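Local coordinates for O-succinylhomoserine sulfhydrylase (Mycobacterium tuberculosis, PDB 3NDN), which uses pyridoxal 5'-phosphate to make L-homocysteine from O-succinyl-L-homoserine and hydrogen sulfide, a step in methionine biosynthesis, at the interface of chains A and B and the interface of chains A and C. Coordinates in Å, arbitrary orientation; residue numbers count along the deposited sequence, not the author numbering. Chains: chain A/B/C, O-succinylhomoserine sulfhydrylase.

Contact 1: the interface of chains A and B. Residues chain A 25-26, 28-29; chain B 353, 400-401, 404.
A:Ser26 and A:Thr29 meet B:Asp404 in a mainly polar patch of a two-fold interface of the homotetramer, where the N-terminal part of one subunit is fastened to the C-terminal part of another. The beginning of helix 27-33 of chain A thus lies against the beginning of helix 402-413 of chain B. The carboxylate oxygen OD2 of B:Asp404 accepts from A:Ser26 N, A:Ser26 OG and A:Thr29 OG1. A:Ser26 N reaches B:Asp404 OD2 at 2.9 Å in an almost straight bond (177° at the hydrogen), arriving on the syn side and only slightly out of the carboxylate plane. A:Ser26 OG also comes in on the syn side at 3.2 Å from OD2 of B:Asp404, but tilted further, by 34° from that plane. A:Thr29 OG1 takes the anti lone pair of B:Asp404 OD2 at 2.8 Å. The A:Thr29 hydroxyl works in both directions, since its OG1 also accepts from the backbone N of B:Asp401 at 3.1 Å. With OG1 beside the backbone N (chi1 -60°), the threonine turns its hydroxyl to these polar partners and its methyl CG2 to B:Leu353, whose CD1 it meets tip to tip at 4.0 Å. The side chain of A:Val25 passes B:Asp404 at about a right angle. Behind the first shell, B:Asp401 OD2 uses its anti lone pair to accept from B:Asp404 N at 3.1 Å, capping the first turn of helix 402-413 and positioning the aspartate. The nearby start of helix 27-33 may further stabilise negative charge on B:Asp404. The patch and its two-fold twin tie the N-terminal segments to neighbouring subunits and so contribute to holding the tetramer together.

Contact 2: the interface of chains A and C. Residues chain A 104, 106, 226, 236; chain C 52, 75-77, 259.
A:Met106 and C:Arg77 cross obliquely, the methionine CG lying over one face of the guanidinium, 3.8 Å from CZ of C:Arg77 and offset toward its rim. On the opposite face stands C:Tyr75, which turns its ring edge, through CE1, to the guanidinium, so that C:Arg77 is sandwiched between a chain A methylene and an aromatic edge of its own chain. At the far end of that ring, the phenol oxygen OH of C:Tyr75 comes to 3.4 Å from methyl CG2 of A:Thr226, the two side chains approaching from opposite directions. The same methyl packs on C:Ser52 CB. A:Leu236 spreads its branches over consecutive residues: CD1 meets C:Ser76 CB at 3.7 Å, while CD2 touches C:Arg77 CB at 3.9 Å, the two side chains crossing at about a right angle. At the other end of the patch, A:Ser104 OG donates to the backbone O of C:Gly259 at 2.8 Å, in the carbonyl plane and on a lone pair, with a C=O...donor angle of 121°. These contacts set C:Tyr75 next to A:Thr226, which precedes the cofactor-bearing lysine of chain A, and hold C:Arg77 against A:Met106 and A:Leu236. In the trans-sulfuration family this tyrosine and arginine reach into the neighbouring subunit's pocket to bind the phosphate of the pyridoxal phosphate, which marks this as the active-site dimer interface. A water joins the chains between C:Ser52 OG at 2.7 Å and the backbone O of A:Thr226 at 2.8 Å. The position of C:Arg77 is set within its own chain: CG stands anti to the backbone N (chi1 -152°) and the chain then bends at chi3, bringing NE to the edge of the C:Tyr75 ring, in its plane.

Contact 1: the interface of chains A and B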
# COMPACT_ATOMS: atom_id res chain seq x y z
N VAL A 25 3.89 30.54 12.67
CA VAL A 25 4.51 29.78 11.57
C VAL A 25 3.74 29.95 10.24
O VAL A 25 2.52 30.14 10.25
CB VAL A 25 4.71 28.26 11.92
CG1 VAL A 25 5.74 28.08 13.02
CG2 VAL A 25 3.39 27.60 12.31
N SER A 26 4.46 29.87 9.12
CA SER A 26 3.88 30.11 7.79
C SER A 26 3.13 28.91 7.18
O SER A 26 3.15 27.79 7.74
CB SER A 26 4.97 30.57 6.83
OG SER A 26 5.83 29.48 6.53
N ALA A 28 3.89 27.24 4.50
CA ALA A 28 4.85 26.18 4.10
C ALA A 28 5.16 25.23 5.25
O ALA A 28 5.17 24.02 5.09
CB ALA A 28 6.13 26.79 3.56
N THR A 29 5.42 25.81 6.42
CA THR A 29 5.72 25.04 7.63
C THR A 29 4.56 24.13 8.10
O THR A 29 4.81 22.96 8.48
CB THR A 29 6.17 26.00 8.75
OG1 THR A 29 7.35 26.69 8.32
CG2 THR A 29 6.48 25.26 10.01
N LEU B 353 10.17 23.29 17.17
CA LEU B 353 9.77 22.98 15.80
C LEU B 353 10.55 21.78 15.23
O LEU B 353 9.96 20.82 14.71
CB LEU B 353 9.93 24.23 14.90
CG LEU B 353 9.33 24.18 13.50
CD1 LEU B 353 7.79 23.99 13.53
CD2 LEU B 353 9.71 25.45 12.69
N GLU B 400 10.58 23.20 5.67
CA GLU B 400 9.90 24.31 6.40
C GLU B 400 10.43 25.69 5.94
O GLU B 400 11.52 25.78 5.39
CB GLU B 400 10.02 24.18 7.92
CG GLU B 400 9.60 22.82 8.51
CD GLU B 400 10.76 21.81 8.61
OE1 GLU B 400 11.73 21.90 7.83
OE2 GLU B 400 10.70 20.91 9.48
N ASP B 401 9.65 26.75 6.16
CA ASP B 401 10.09 28.12 5.90
C ASP B 401 11.42 28.41 6.61
O ASP B 401 11.56 28.14 7.82
CB ASP B 401 9.02 29.13 6.35
CG ASP B 401 9.45 30.58 6.15
OD1 ASP B 401 9.16 31.13 5.07
OD2 ASP B 401 10.06 31.18 7.06
N ASP B 404 11.24 30.55 9.84
CA ASP B 404 10.67 29.77 10.95
C ASP B 404 11.74 28.86 11.58
O ASP B 404 11.77 28.67 12.82
CB ASP B 404 9.47 28.92 10.45
CG ASP B 404 8.21 29.75 10.11
OD1 ASP B 404 8.09 30.91 10.55
OD2 ASP B 404 7.30 29.23 9.40

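Contact 2: the interface of chains A and C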
# COMPACT_ATOMS: atom_id res chain seq x y z
N SER A 104 -13.94 11.51 -3.37
CA SER A 104 -13.58 12.19 -4.63
C SER A 104 -13.95 13.66 -4.56
O SER A 104 -14.65 14.07 -3.63
CB SER A 104 -14.30 11.52 -5.83
OG SER A 104 -15.70 11.80 -5.82
N MET A 106 -15.99 15.18 -6.77
CA MET A 106 -17.43 15.23 -7.05
C MET A 106 -18.29 14.85 -5.83
O MET A 106 -19.38 15.42 -5.62
CB MET A 106 -17.80 14.38 -8.27
CG MET A 106 -17.44 15.00 -9.63
SD MET A 106 -17.78 16.77 -9.82
CE MET A 106 -19.57 16.84 -9.69
N THR A 226 -7.52 14.77 -6.01
CA THR A 226 -7.05 14.01 -7.16
C THR A 226 -6.07 14.82 -8.02
O THR A 226 -5.20 14.25 -8.70
CB THR A 226 -8.26 13.63 -8.09
OG1 THR A 226 -9.31 13.08 -7.30
CG2 THR A 226 -7.84 12.62 -9.17
N LEU A 236 -7.72 9.06 -6.03
CA LEU A 236 -8.81 10.04 -5.89
C LEU A 236 -9.11 10.41 -4.43
O LEU A 236 -8.92 9.59 -3.50
CB LEU A 236 -10.09 9.55 -6.58
CG LEU A 236 -10.10 9.49 -8.11
CD1 LEU A 236 -9.78 8.08 -8.54
CD2 LEU A 236 -11.46 9.88 -8.64
N SER C 52 -5.26 7.90 -11.63
CA SER C 52 -6.57 8.52 -11.85
C SER C 52 -6.97 8.66 -13.32
O SER C 52 -8.15 8.47 -13.66
CB SER C 52 -6.69 9.85 -11.08
OG SER C 52 -5.63 10.74 -11.36
N TYR C 75 -11.24 7.48 -16.97
CA TYR C 75 -11.12 8.16 -15.68
C TYR C 75 -11.58 7.23 -14.57
O TYR C 75 -12.67 6.65 -14.65
CB TYR C 75 -11.92 9.49 -15.64
CG TYR C 75 -11.48 10.44 -14.54
CD1 TYR C 75 -12.34 10.78 -13.50
CD2 TYR C 75 -10.19 10.99 -14.52
CE1 TYR C 75 -11.95 11.66 -12.48
CE2 TYR C 75 -9.78 11.87 -13.49
CZ TYR C 75 -10.67 12.21 -12.48
OH TYR C 75 -10.30 13.09 -11.47
N SER C 76 -10.74 7.12 -13.56
CA SER C 76 -10.92 6.15 -12.46
C SER C 76 -12.12 6.39 -11.54
O SER C 76 -12.46 5.50 -10.76
CB SER C 76 -9.62 6.02 -11.64
OG SER C 76 -8.63 5.32 -12.37
N ARG C 77 -12.77 7.56 -11.62
CA ARG C 77 -13.99 7.78 -10.85
C ARG C 77 -15.10 6.83 -11.31
O ARG C 77 -15.91 6.40 -10.49
CB ARG C 77 -14.51 9.23 -10.97
CG ARG C 77 -15.31 9.68 -9.75
CD ARG C 77 -16.10 10.98 -9.91
NE ARG C 77 -15.31 12.09 -10.45
CZ ARG C 77 -15.42 12.57 -11.70
NH1 ARG C 77 -14.66 13.57 -12.08
NH2 ARG C 77 -16.30 12.05 -12.56
N GLY C 259 -19.96 10.61 -7.42
CA GLY C 259 -18.61 10.11 -7.08
C GLY C 259 -18.29 9.34 -5.78
O GLY C 259 -17.22 9.57 -5.19
O HOH W 1 -4.58 11.56 -9.04

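The C-alpha centres of contact 1 and contact 2 are about 31 Å apart, and the contacts share no residue. Chain A takes part in both but faces a different subunit in each: contact 1 uses the loop before helix 27-33 and its first turn against chain B, contact 2 the start of helix 105-114 and loop residues against chain C. Contact 2 completes an active site between two chains, whereas contact 1 appears mainly structural and probably joins such catalytic dimers into the homotetramer. As both interfaces are two-fold symmetric, repeating them in every subunit is consistent with a closed four-chain assembly.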